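Local coordinates for protein putative oxidoreductase (Klebsiella pneumoniae subsp. pneumoniae MGH 78578, PDB 3E82) that is a putative oxidoreductase of the Gfo/Idh/MocA family that probably uses a nicotinamide dinucleotide bound to its Rossmann-fold domain, at residues Gly193-Val198 / Leu219-His224; Leu180-Ile185 / Ala328-Ala333; Ser197-Ile202 / Val334-Ser339. One frame throughout, in Å; residues are numbered along the deposited sequence.

Contact 1. Residues Gly193-Val198 / Leu219-His224; sequences GLPQSV and LNYPAH
P195 lies across the ring of Y221, and this is the tightly packed half of the contact. Its CA stands over one face of the ring, 3.7 Å from the centroid and 21° off the ring normal, a CH-pi contact. CB of P195 touches CZ of Y221 at 3.7 Å, while CG turns to CG of L219. CG of Y221 sits anti to the carbonyl carbon (chi1 -74°). Although the CB of this tyrosine heads away from 193-198, the phenol end returns to it. There the OH donates to the carbonyl O of G193 at 2.7 Å, tilted 26° from the carbonyl plane. G193, with positive phi, is the first residue to leave the helical conformation after helix 176-192, whose L189 touches both P195 and Y221.

Beyond the proline the chain enters the hairpin of strands 197-203 and 214-220 through a classic beta bulge, in which Q196 and S197 both face N220. The carbonyl O of N220 accepts a short bond from Q196 N (2.6 Å) and a weak one from S197 N (3.4 Å). S197 and N220 form an antiparallel hydrogen-bonded pair, closed by N220 N to S197 O at 2.9 Å. On the face of the sheet carrying these two side chains, N220 ND2 donates a hydrogen bond to S197 OG at 2.8 Å, the acceptor lying close to the amide plane; N220 OD1 bonds K225 and, across the dimer interface, N201 of the second subunit.

The solvent side is looser. The exposed Q196 runs out extended from a CG anti to the backbone N, and its OE1 touches CG of the likewise exposed P222 at 3.7 Å.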
ATOM      1  N   GLY B 193     -19.316  -3.176  -0.295  1.00 18.78           N
ATOM      2  CA  GLY B 193     -20.270  -2.097  -0.111  1.00 18.04           C
ATOM      3  C   GLY B 193     -19.505  -0.779  -0.052  1.00 19.21           C
ATOM      4  O   GLY B 193     -18.314  -0.737  -0.380  1.00 18.34           O
ATOM      5  N   LEU B 194     -20.167   0.293   0.376  1.00 17.24           N
ATOM      6  CA  LEU B 194     -19.531   1.610   0.451  1.00 16.60           C
ATOM      7  C   LEU B 194     -18.592   1.806   1.639  1.00 16.83           C
ATOM      8  O   LEU B 194     -18.886   1.398   2.753  1.00 16.78           O
ATOM      9  CB  LEU B 194     -20.594   2.716   0.517  1.00 17.06           C
ATOM     10  CG  LEU B 194     -21.621   2.805  -0.609  1.00 19.30           C
ATOM     11  CD1 LEU B 194     -22.600   3.947  -0.317  1.00 18.40           C
ATOM     12  CD2 LEU B 194     -20.901   3.029  -1.927  1.00 17.73           C
ATOM     13  N   PRO B 195     -17.441   2.451   1.409  1.00 16.07           N
ATOM     14  CA  PRO B 195     -16.490   2.690   2.494  1.00 17.35           C
ATOM     15  C   PRO B 195     -16.988   3.863   3.327  1.00 18.66           C
ATOM     16  O   PRO B 195     -17.823   4.655   2.863  1.00 17.74           O
ATOM     17  CB  PRO B 195     -15.203   3.026   1.751  1.00 17.34           C
ATOM     18  CG  PRO B 195     -15.728   3.773   0.530  1.00 16.52           C
ATOM     19  CD  PRO B 195     -16.912   2.925   0.116  1.00 15.01           C
ATOM     20  N   GLN B 196     -16.484   3.971   4.551  1.00 18.25           N
ATOM     21  CA  GLN B 196     -16.869   5.062   5.432  1.00 20.29           C
ATOM     22  C   GLN B 196     -16.162   6.355   5.036  1.00 20.23           C
ATOM     23  O   GLN B 196     -16.721   7.442   5.174  1.00 19.46           O
ATOM     24  CB  GLN B 196     -16.540   4.719   6.882  1.00 20.98           C
ATOM     25  CG  GLN B 196     -17.049   5.751   7.882  1.00 22.38           C
ATOM     26  CD  GLN B 196     -17.150   5.191   9.283  1.00 24.82           C
ATOM     27  OE1 GLN B 196     -17.705   4.114   9.482  1.00 28.43           O
ATOM     28  NE2 GLN B 196     -16.631   5.920  10.261  1.00 27.53           N
ATOM     29  N   SER B 197     -14.927   6.238   4.551  1.00 19.62           N
ATOM     30  CA  SER B 197     -14.163   7.409   4.122  1.00 17.86           C
ATOM     31  C   SER B 197     -13.132   7.015   3.074  1.00 18.32           C
ATOM     32  O   SER B 197     -12.791   5.843   2.932  1.00 20.05           O
ATOM     33  CB  SER B 197     -13.474   8.070   5.314  1.00 17.64           C
ATOM     34  OG  SER B 197     -12.415   7.271   5.804  1.00 19.93           O
ATOM     35  N   VAL B 198     -12.644   8.000   2.334  1.00 18.79           N
ATOM     36  CA  VAL B 198     -11.675   7.759   1.274  1.00 18.65           C
ATOM     37  C   VAL B 198     -10.477   8.674   1.442  1.00 19.37           C
ATOM     38  O   VAL B 198     -10.623   9.875   1.679  1.00 19.96           O
ATOM     39  CB  VAL B 198     -12.309   8.014  -0.124  1.00 17.22           C
ATOM     40  CG1 VAL B 198     -11.274   7.841  -1.210  1.00 16.10           C
ATOM     41  CG2 VAL B 198     -13.471   7.061  -0.353  1.00 17.80           C
ATOM     42  N   LEU B 219      -9.487   3.002   1.013  1.00 15.11           N
ATOM     43  CA  LEU B 219     -10.900   3.051   1.355  1.00 16.36           C
ATOM     44  C   LEU B 219     -11.042   2.515   2.783  1.00 16.47           C
ATOM     45  O   LEU B 219     -10.724   1.353   3.047  1.00 16.02           O
ATOM     46  CB  LEU B 219     -11.716   2.192   0.379  1.00 17.23           C
ATOM     47  CG  LEU B 219     -12.215   2.892  -0.898  1.00 18.51           C
ATOM     48  CD1 LEU B 219     -11.085   3.586  -1.614  1.00 16.61           C
ATOM     49  CD2 LEU B 219     -12.882   1.870  -1.801  1.00 17.93           C
ATOM     50  N   ASN B 220     -11.509   3.365   3.700  1.00 15.70           N
ATOM     51  CA  ASN B 220     -11.677   2.966   5.102  1.00 17.04           C
ATOM     52  C   ASN B 220     -13.063   2.401   5.421  1.00 18.00           C
ATOM     53  O   ASN B 220     -14.087   3.059   5.195  1.00 16.93           O
ATOM     54  CB  ASN B 220     -11.408   4.150   6.047  1.00 17.24           C
ATOM     55  CG  ASN B 220      -9.993   4.696   5.926  1.00 19.08           C
ATOM     56  OD1 ASN B 220      -9.004   3.974   6.125  1.00 15.01           O
ATOM     57  ND2 ASN B 220      -9.887   5.981   5.599  1.00 16.14           N
ATOM     58  N   TYR B 221     -13.080   1.173   5.935  1.00 16.18           N
ATOM     59  CA  TYR B 221     -14.311   0.500   6.344  1.00 17.84           C
ATOM     60  C   TYR B 221     -14.230   0.365   7.869  1.00 18.79           C
ATOM     61  O   TYR B 221     -13.151   0.456   8.445  1.00 16.30           O
ATOM     62  CB  TYR B 221     -14.414  -0.883   5.687  1.00 16.56           C
ATOM     63  CG  TYR B 221     -14.751  -0.829   4.216  1.00 16.26           C
ATOM     64  CD1 TYR B 221     -16.085  -0.872   3.781  1.00 15.72           C
ATOM     65  CD2 TYR B 221     -13.748  -0.700   3.255  1.00 14.46           C
ATOM     66  CE1 TYR B 221     -16.408  -0.788   2.416  1.00 13.15           C
ATOM     67  CE2 TYR B 221     -14.057  -0.613   1.889  1.00 15.89           C
ATOM     68  CZ  TYR B 221     -15.392  -0.658   1.481  1.00 16.99           C
ATOM     69  OH  TYR B 221     -15.702  -0.583   0.144  1.00 18.22           O
ATOM     70  N   PRO B 222     -15.370   0.138   8.542  1.00 21.30           N
ATOM     71  CA  PRO B 222     -15.345   0.013  10.004  1.00 22.00           C
ATOM     72  C   PRO B 222     -14.390  -1.036  10.565  1.00 22.07           C
ATOM     73  O   PRO B 222     -13.738  -0.798  11.578  1.00 23.30           O
ATOM     74  CB  PRO B 222     -16.801  -0.296  10.351  1.00 22.26           C
ATOM     75  CG  PRO B 222     -17.561   0.410   9.260  1.00 23.30           C
ATOM     76  CD  PRO B 222     -16.748   0.034   8.033  1.00 21.14           C
ATOM     77  N   ALA B 223     -14.299  -2.189   9.911  1.00 20.32           N
ATOM     78  CA  ALA B 223     -13.440  -3.249  10.419  1.00 21.47           C
ATOM     79  C   ALA B 223     -12.350  -3.743   9.474  1.00 20.39           C
ATOM     80  O   ALA B 223     -11.786  -4.812   9.691  1.00 20.01           O
ATOM     81  CB  ALA B 223     -14.300  -4.440  10.889  1.00 21.04           C
ATOM     82  N   HIS B 224     -12.067  -2.998   8.413  1.00 18.61           N
ATOM     83  CA  HIS B 224     -10.995  -3.411   7.520  1.00 17.38           C
ATOM     84  C   HIS B 224     -10.570  -2.304   6.576  1.00 17.41           C
ATOM     85  O   HIS B 224     -11.235  -1.266   6.475  1.00 16.25           O
ATOM     86  CB  HIS B 224     -11.374  -4.683   6.745  1.00 16.01           C
ATOM     87  CG  HIS B 224     -12.292  -4.453   5.583  1.00 18.14           C
ATOM     88  ND1 HIS B 224     -13.646  -4.248   5.730  1.00 18.12           N
ATOM     89  CD2 HIS B 224     -12.052  -4.447   4.251  1.00 17.23           C
ATOM     90  CE1 HIS B 224     -14.203  -4.131   4.538  1.00 19.25           C
ATOM     91  NE2 HIS B 224     -13.258  -4.247   3.623  1.00 19.29           N
TER

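Contact 2. Residues Leu180-Ile185 / Ala328-Ala333; sequences LGPHLI and AVLEAA
I185 of helix 176-192 meets V329 and L330 of helix 320-339, and its branches can be followed outward from CB. CG2, anti to the backbone N, meets CB and CG1 of V329, both at 3.8 Å, so that the two beta-branched side chains approach tip to tip. CG1 takes the other branch, anti to the carbonyl carbon (chi1 -63°), and lies 4.0 Å from V329 CG1. At the end, CD1 touches V329 CG1 at 3.9 Å and presses against CD1 of L330 at 3.5 Å, closer than usual for two methyl carbons; the I185 and L330 side chains cross at about a right angle.

That same L330 methyl also packs on CD of P182 at 3.9 Å. G181 has no side chain, and its carbonyl carbon lies 4.3 Å from L330 CD1; a CB would be tight there, consistent with the glycine allowing this approach. The segment axes still stay 10.0 Å apart, with their N-to-C directions 121° from each other. W177 touches I185 and donates its indole NE1 to L330 O. All five touching residues are buried and the groups that meet are hydrocarbon, which implies cohesion by shape and exclusion of water, with little directional preference.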
ATOM      1  N   LEU B 180      -7.888   3.836 -14.827  1.00 22.39           N
ATOM      2  CA  LEU B 180      -7.858   2.513 -14.221  1.00 21.75           C
ATOM      3  C   LEU B 180      -8.471   2.406 -12.834  1.00 20.05           C
ATOM      4  O   LEU B 180      -8.818   1.312 -12.395  1.00 21.38           O
ATOM      5  CB  LEU B 180      -6.417   2.014 -14.225  1.00 26.42           C
ATOM      6  CG  LEU B 180      -5.932   2.029 -15.678  1.00 29.39           C
ATOM      7  CD1 LEU B 180      -4.486   2.434 -15.734  1.00 34.04           C
ATOM      8  CD2 LEU B 180      -6.164   0.669 -16.312  1.00 29.70           C
ATOM      9  N   GLY B 181      -8.604   3.534 -12.145  1.00 17.50           N
ATOM     10  CA  GLY B 181      -9.218   3.522 -10.830  1.00 18.24           C
ATOM     11  C   GLY B 181     -10.624   2.922 -10.835  1.00 18.05           C
ATOM     12  O   GLY B 181     -10.958   2.153  -9.942  1.00 19.25           O
ATOM     13  N   PRO B 182     -11.468   3.239 -11.833  1.00 18.84           N
ATOM     14  CA  PRO B 182     -12.834   2.703 -11.892  1.00 18.01           C
ATOM     15  C   PRO B 182     -13.048   1.204 -11.681  1.00 17.94           C
ATOM     16  O   PRO B 182     -13.884   0.826 -10.862  1.00 18.88           O
ATOM     17  CB  PRO B 182     -13.331   3.188 -13.254  1.00 18.81           C
ATOM     18  CG  PRO B 182     -12.690   4.539 -13.349  1.00 17.40           C
ATOM     19  CD  PRO B 182     -11.263   4.244 -12.896  1.00 17.88           C
ATOM     20  N   HIS B 183     -12.314   0.342 -12.384  1.00 17.83           N
ATOM     21  CA  HIS B 183     -12.540  -1.091 -12.190  1.00 19.06           C
ATOM     22  C   HIS B 183     -12.029  -1.575 -10.831  1.00 18.90           C
ATOM     23  O   HIS B 183     -12.588  -2.501 -10.241  1.00 17.59           O
ATOM     24  CB  HIS B 183     -11.921  -1.920 -13.324  1.00 21.29           C
ATOM     25  CG  HIS B 183     -10.441  -2.106 -13.212  1.00 23.16           C
ATOM     26  ND1 HIS B 183      -9.540  -1.086 -13.425  1.00 24.67           N
ATOM     27  CD2 HIS B 183      -9.704  -3.201 -12.906  1.00 26.34           C
ATOM     28  CE1 HIS B 183      -8.311  -1.543 -13.256  1.00 25.25           C
ATOM     29  NE2 HIS B 183      -8.382  -2.824 -12.940  1.00 25.13           N
ATOM     30  N   LEU B 184     -10.973  -0.935 -10.341  1.00 18.78           N
ATOM     31  CA  LEU B 184     -10.401  -1.269  -9.038  1.00 18.76           C
ATOM     32  C   LEU B 184     -11.443  -0.946  -7.964  1.00 17.72           C
ATOM     33  O   LEU B 184     -11.682  -1.733  -7.043  1.00 15.51           O
ATOM     34  CB  LEU B 184      -9.131  -0.437  -8.808  1.00 17.34           C
ATOM     35  CG  LEU B 184      -7.758  -1.111  -8.935  1.00 21.76           C
ATOM     36  CD1 LEU B 184      -7.764  -2.156 -10.025  1.00 20.25           C
ATOM     37  CD2 LEU B 184      -6.690  -0.057  -9.176  1.00 20.84           C
ATOM     38  N   ILE B 185     -12.060   0.227  -8.092  1.00 16.11           N
ATOM     39  CA  ILE B 185     -13.084   0.662  -7.144  1.00 16.16           C
ATOM     40  C   ILE B 185     -14.336  -0.209  -7.229  1.00 15.24           C
ATOM     41  O   ILE B 185     -14.826  -0.710  -6.218  1.00 14.43           O
ATOM     42  CB  ILE B 185     -13.514   2.119  -7.410  1.00 16.26           C
ATOM     43  CG1 ILE B 185     -12.333   3.064  -7.202  1.00 15.16           C
ATOM     44  CG2 ILE B 185     -14.678   2.496  -6.489  1.00 15.06           C
ATOM     45  CD1 ILE B 185     -12.563   4.434  -7.812  1.00 16.52           C
ATOM     46  N   ALA B 328     -18.348   8.619  -7.187  1.00 16.50           N
ATOM     47  CA  ALA B 328     -18.240   9.288  -5.896  1.00 17.09           C
ATOM     48  C   ALA B 328     -16.889   9.003  -5.243  1.00 16.64           C
ATOM     49  O   ALA B 328     -16.226   9.913  -4.738  1.00 16.80           O
ATOM     50  CB  ALA B 328     -19.366   8.841  -4.987  1.00 17.07           C
ATOM     51  N   VAL B 329     -16.483   7.739  -5.266  1.00 15.90           N
ATOM     52  CA  VAL B 329     -15.201   7.339  -4.682  1.00 17.47           C
ATOM     53  C   VAL B 329     -14.060   7.950  -5.492  1.00 17.36           C
ATOM     54  O   VAL B 329     -13.090   8.474  -4.944  1.00 17.86           O
ATOM     55  CB  VAL B 329     -15.050   5.796  -4.689  1.00 16.43           C
ATOM     56  CG1 VAL B 329     -13.655   5.400  -4.211  1.00 14.50           C
ATOM     57  CG2 VAL B 329     -16.133   5.170  -3.804  1.00 13.20           C
ATOM     58  N   LEU B 330     -14.194   7.874  -6.807  1.00 17.49           N
ATOM     59  CA  LEU B 330     -13.193   8.410  -7.709  1.00 19.74           C
ATOM     60  C   LEU B 330     -12.922   9.881  -7.379  1.00 19.44           C
ATOM     61  O   LEU B 330     -11.774  10.283  -7.199  1.00 19.03           O
ATOM     62  CB  LEU B 330     -13.685   8.272  -9.155  1.00 19.34           C
ATOM     63  CG  LEU B 330     -12.609   8.252 -10.236  1.00 23.42           C
ATOM     64  CD1 LEU B 330     -11.842   6.936 -10.150  1.00 17.90           C
ATOM     65  CD2 LEU B 330     -13.263   8.411 -11.623  1.00 24.60           C
ATOM     66  N   GLU B 331     -13.983  10.675  -7.286  1.00 18.86           N
ATOM     67  CA  GLU B 331     -13.847  12.094  -6.985  1.00 19.20           C
ATOM     68  C   GLU B 331     -13.386  12.353  -5.557  1.00 18.84           C
ATOM     69  O   GLU B 331     -12.588  13.251  -5.315  1.00 18.74           O
ATOM     70  CB  GLU B 331     -15.174  12.810  -7.253  1.00 20.82           C
ATOM     71  CG  GLU B 331     -15.652  12.606  -8.693  1.00 23.07           C
ATOM     72  CD  GLU B 331     -16.843  13.466  -9.054  1.00 26.00           C
ATOM     73  OE1 GLU B 331     -17.433  14.080  -8.139  1.00 23.91           O
ATOM     74  OE2 GLU B 331     -17.187  13.515 -10.258  1.00 27.68           O
ATOM     75  N   ALA B 332     -13.892  11.569  -4.612  1.00 17.54           N
ATOM     76  CA  ALA B 332     -13.493  11.730  -3.220  1.00 16.80           C
ATOM     77  C   ALA B 332     -11.975  11.547  -3.089  1.00 16.69           C
ATOM     78  O   ALA B 332     -11.321  12.279  -2.346  1.00 15.60           O
ATOM     79  CB  ALA B 332     -14.224  10.721  -2.343  1.00 13.50           C
ATOM     80  N   ALA B 333     -11.417  10.583  -3.817  1.00 17.24           N
ATOM     81  CA  ALA B 333      -9.973  10.332  -3.762  1.00 17.81           C
ATOM     82  C   ALA B 333      -9.204  11.547  -4.265  1.00 18.85           C
ATOM     83  O   ALA B 333      -8.156  11.899  -3.720  1.00 18.55           O
ATOM     84  CB  ALA B 333      -9.603   9.104  -4.603  1.00 16.24           C
TER

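Contact 3. Residues Ser197-Ile202 / Val334-Ser339; sequences SVQGNI and VRSAES
In S336 the side-chain OG stands anti to the backbone N (chi1 175°), which points it from helix 320-339 to the backbone N of G200; in I202, CG1 lies anti to the carbonyl carbon (chi1 -57°), and the extended second torsion carries CD1 to the helix. The setting is helix-on-sheet packing in the C-terminal alpha/beta domain: the last turns of helix 320-339 cross strand 197-203, outermost in its mixed sheet within this chain.

The axes of segments 197-202 and 334-339 cross at 61° and come within 5.8 Å, a closeness consistent with the glycine at G200. It has no side chain, and a CB there would point at the helix, so the backbones meet directly: CA of A337 comes 3.2 Å from G200 O in a CA-H...O contact. The strand answers with the G200 N-H, which donates to S336 OG at 2.8 Å in a nearly straight bond. The serine oxygen is also bonded to M341 O and to water 1, which accepts from Q199 NE2, so a buried hydroxyl links helix, strand and the chain following the helix.

Further along, the contact turns apolar. I202 CG1 rests on A337 CB at 3.9 Å, and W177 of helix 176-192 touches both I202 and V334. N201, whose CB heads away from the helix, serves the dimer instead: its OD1 bonds K225 of the second subunit. At the far end of I202, CD1 meets CG2 of V334 at 4.0 Å.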
ATOM      1  N   SER B 197     -14.927   6.238   4.551  1.00 19.62           N
ATOM      2  CA  SER B 197     -14.163   7.409   4.122  1.00 17.86           C
ATOM      3  C   SER B 197     -13.132   7.015   3.074  1.00 18.32           C
ATOM      4  O   SER B 197     -12.791   5.843   2.932  1.00 20.05           O
ATOM      5  CB  SER B 197     -13.474   8.070   5.314  1.00 17.64           C
ATOM      6  OG  SER B 197     -12.415   7.271   5.804  1.00 19.93           O
ATOM      7  N   VAL B 198     -12.644   8.000   2.334  1.00 18.79           N
ATOM      8  CA  VAL B 198     -11.675   7.759   1.274  1.00 18.65           C
ATOM      9  C   VAL B 198     -10.477   8.674   1.442  1.00 19.37           C
ATOM     10  O   VAL B 198     -10.623   9.875   1.679  1.00 19.96           O
ATOM     11  CB  VAL B 198     -12.309   8.014  -0.124  1.00 17.22           C
ATOM     12  CG1 VAL B 198     -11.274   7.841  -1.210  1.00 16.10           C
ATOM     13  CG2 VAL B 198     -13.471   7.061  -0.353  1.00 17.80           C
ATOM     14  N   GLN B 199      -9.285   8.106   1.328  1.00 20.60           N
ATOM     15  CA  GLN B 199      -8.071   8.887   1.456  1.00 19.54           C
ATOM     16  C   GLN B 199      -7.279   8.677   0.171  1.00 20.11           C
ATOM     17  O   GLN B 199      -7.155   7.555  -0.317  1.00 20.33           O
ATOM     18  CB  GLN B 199      -7.286   8.423   2.691  1.00 21.07           C
ATOM     19  CG  GLN B 199      -6.131   9.313   3.096  1.00 23.62           C
ATOM     20  CD  GLN B 199      -4.877   9.024   2.301  1.00 26.05           C
ATOM     21  OE1 GLN B 199      -4.533   7.859   2.091  1.00 26.64           O
ATOM     22  NE2 GLN B 199      -4.174  10.077   1.866  1.00 24.50           N
ATOM     23  N   GLY B 200      -6.756   9.758  -0.392  1.00 18.90           N
ATOM     24  CA  GLY B 200      -6.017   9.618  -1.628  1.00 18.20           C
ATOM     25  C   GLY B 200      -4.698  10.359  -1.727  1.00 17.31           C
ATOM     26  O   GLY B 200      -4.514  11.421  -1.141  1.00 17.36           O
ATOM     27  N   ASN B 201      -3.786   9.782  -2.499  1.00 17.68           N
ATOM     28  CA  ASN B 201      -2.471  10.363  -2.734  1.00 17.46           C
ATOM     29  C   ASN B 201      -2.207  10.086  -4.212  1.00 19.22           C
ATOM     30  O   ASN B 201      -1.969   8.935  -4.602  1.00 18.80           O
ATOM     31  CB  ASN B 201      -1.426   9.670  -1.862  1.00 16.17           C
ATOM     32  CG  ASN B 201      -0.132  10.454  -1.766  1.00 17.38           C
ATOM     33  OD1 ASN B 201       0.306  11.090  -2.735  1.00 18.60           O
ATOM     34  ND2 ASN B 201       0.494  10.408  -0.601  1.00 16.77           N
ATOM     35  N   ILE B 202      -2.283  11.138  -5.029  1.00 18.83           N
ATOM     36  CA  ILE B 202      -2.095  11.020  -6.478  1.00 21.19           C
ATOM     37  C   ILE B 202      -0.916  11.884  -6.943  1.00 21.14           C
ATOM     38  O   ILE B 202      -0.783  13.040  -6.541  1.00 21.24           O
ATOM     39  CB  ILE B 202      -3.403  11.448  -7.224  1.00 21.94           C
ATOM     40  CG1 ILE B 202      -4.577  10.598  -6.729  1.00 22.74           C
ATOM     41  CG2 ILE B 202      -3.254  11.252  -8.731  1.00 22.88           C
ATOM     42  CD1 ILE B 202      -5.919  11.002  -7.311  1.00 21.13           C
ATOM     43  N   VAL B 334      -9.725  12.178  -5.312  1.00 18.07           N
ATOM     44  CA  VAL B 334      -9.073  13.350  -5.879  1.00 18.81           C
ATOM     45  C   VAL B 334      -9.156  14.528  -4.909  1.00 19.53           C
ATOM     46  O   VAL B 334      -8.198  15.283  -4.767  1.00 20.11           O
ATOM     47  CB  VAL B 334      -9.697  13.737  -7.250  1.00 21.01           C
ATOM     48  CG1 VAL B 334      -9.100  15.058  -7.745  1.00 22.81           C
ATOM     49  CG2 VAL B 334      -9.421  12.632  -8.271  1.00 19.97           C
ATOM     50  N   ARG B 335     -10.292  14.686  -4.238  1.00 20.03           N
ATOM     51  CA  ARG B 335     -10.427  15.778  -3.279  1.00 21.83           C
ATOM     52  C   ARG B 335      -9.453  15.567  -2.126  1.00 20.85           C
ATOM     53  O   ARG B 335      -8.827  16.508  -1.643  1.00 23.59           O
ATOM     54  CB  ARG B 335     -11.839  15.839  -2.706  1.00 21.40           C
ATOM     55  CG  ARG B 335     -12.900  16.345  -3.647  1.00 27.46           C
ATOM     56  CD  ARG B 335     -14.100  16.794  -2.835  1.00 25.08           C
ATOM     57  NE  ARG B 335     -14.710  15.697  -2.087  1.00 27.42           N
ATOM     58  CZ  ARG B 335     -15.518  14.789  -2.625  1.00 28.00           C
ATOM     59  NH1 ARG B 335     -15.809  14.849  -3.914  1.00 27.36           N
ATOM     60  NH2 ARG B 335     -16.047  13.832  -1.875  1.00 27.49           N
ATOM     61  N   SER B 336      -9.346  14.328  -1.671  1.00 20.26           N
ATOM     62  CA  SER B 336      -8.446  13.996  -0.572  1.00 21.38           C
ATOM     63  C   SER B 336      -7.007  14.280  -0.994  1.00 21.84           C
ATOM     64  O   SER B 336      -6.211  14.827  -0.232  1.00 22.49           O
ATOM     65  CB  SER B 336      -8.591  12.518  -0.212  1.00 19.89           C
ATOM     66  OG  SER B 336      -7.657  12.140   0.778  1.00 20.10           O
ATOM     67  N   ALA B 337      -6.678  13.894  -2.219  1.00 21.65           N
ATOM     68  CA  ALA B 337      -5.336  14.104  -2.733  1.00 23.47           C
ATOM     69  C   ALA B 337      -4.987  15.596  -2.797  1.00 22.92           C
ATOM     70  O   ALA B 337      -3.864  15.984  -2.507  1.00 23.69           O
ATOM     71  CB  ALA B 337      -5.205  13.469  -4.114  1.00 19.87           C
ATOM     72  N   GLU B 338      -5.954  16.427  -3.165  1.00 24.85           N
ATOM     73  CA  GLU B 338      -5.708  17.862  -3.278  1.00 27.13           C
ATOM     74  C   GLU B 338      -5.741  18.580  -1.938  1.00 26.83           C
ATOM     75  O   GLU B 338      -4.922  19.456  -1.678  1.00 27.65           O
ATOM     76  CB  GLU B 338      -6.742  18.512  -4.206  1.00 28.62           C
ATOM     77  CG  GLU B 338      -6.914  17.805  -5.531  1.00 35.02           C
ATOM     78  CD  GLU B 338      -7.868  18.526  -6.472  1.00 38.95           C
ATOM     79  OE1 GLU B 338      -8.938  18.995  -6.014  1.00 39.41           O
ATOM     80  OE2 GLU B 338      -7.542  18.607  -7.677  1.00 40.24           O
ATOM     81  N   SER B 339      -6.690  18.207  -1.089  1.00 25.15           N
ATOM     82  CA  SER B 339      -6.829  18.857   0.205  1.00 25.02           C
ATOM     83  C   SER B 339      -5.938  18.265   1.289  1.00 25.55           C
ATOM     84  O   SER B 339      -5.633  18.936   2.283  1.00 24.62           O
ATOM     85  CB  SER B 339      -8.286  18.788   0.672  1.00 23.74           C
ATOM     86  OG  SER B 339      -8.676  17.447   0.933  1.00 24.97           O
TER
HETATM   87  O   HOH W   1      -5.084  12.950   2.139  1.00 32.21           O
HETATM   88  O   HOH W   2      -1.486  13.789  -3.324  1.00 22.84           O

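Overall arrangement
All three contacts lie in the C-terminal alpha/beta domain. Contact 2 is the central one, its middle about 11 Å from the centre of the chain, and purely apolar. Contacts 1 and 3 lie about 20 and 21 Å out, use more polar bonds and touch the second subunit; contact 3 is peripheral but buried, contact 1 only partly buried. These two share S197 and V198 on strand 197-203, which pairs with a strand in one and carries a helix in the other. Contacts 2 and 3 use successive parts of helix 320-339. V198 bridges the set: its CG1 packs 3.8 Å from A333 N. Contact 1 thus combines backbone pairing with proline-tyrosine packing, contact 2 relies on methyl packing, and contact 3 joins a serine bond to apolar packing.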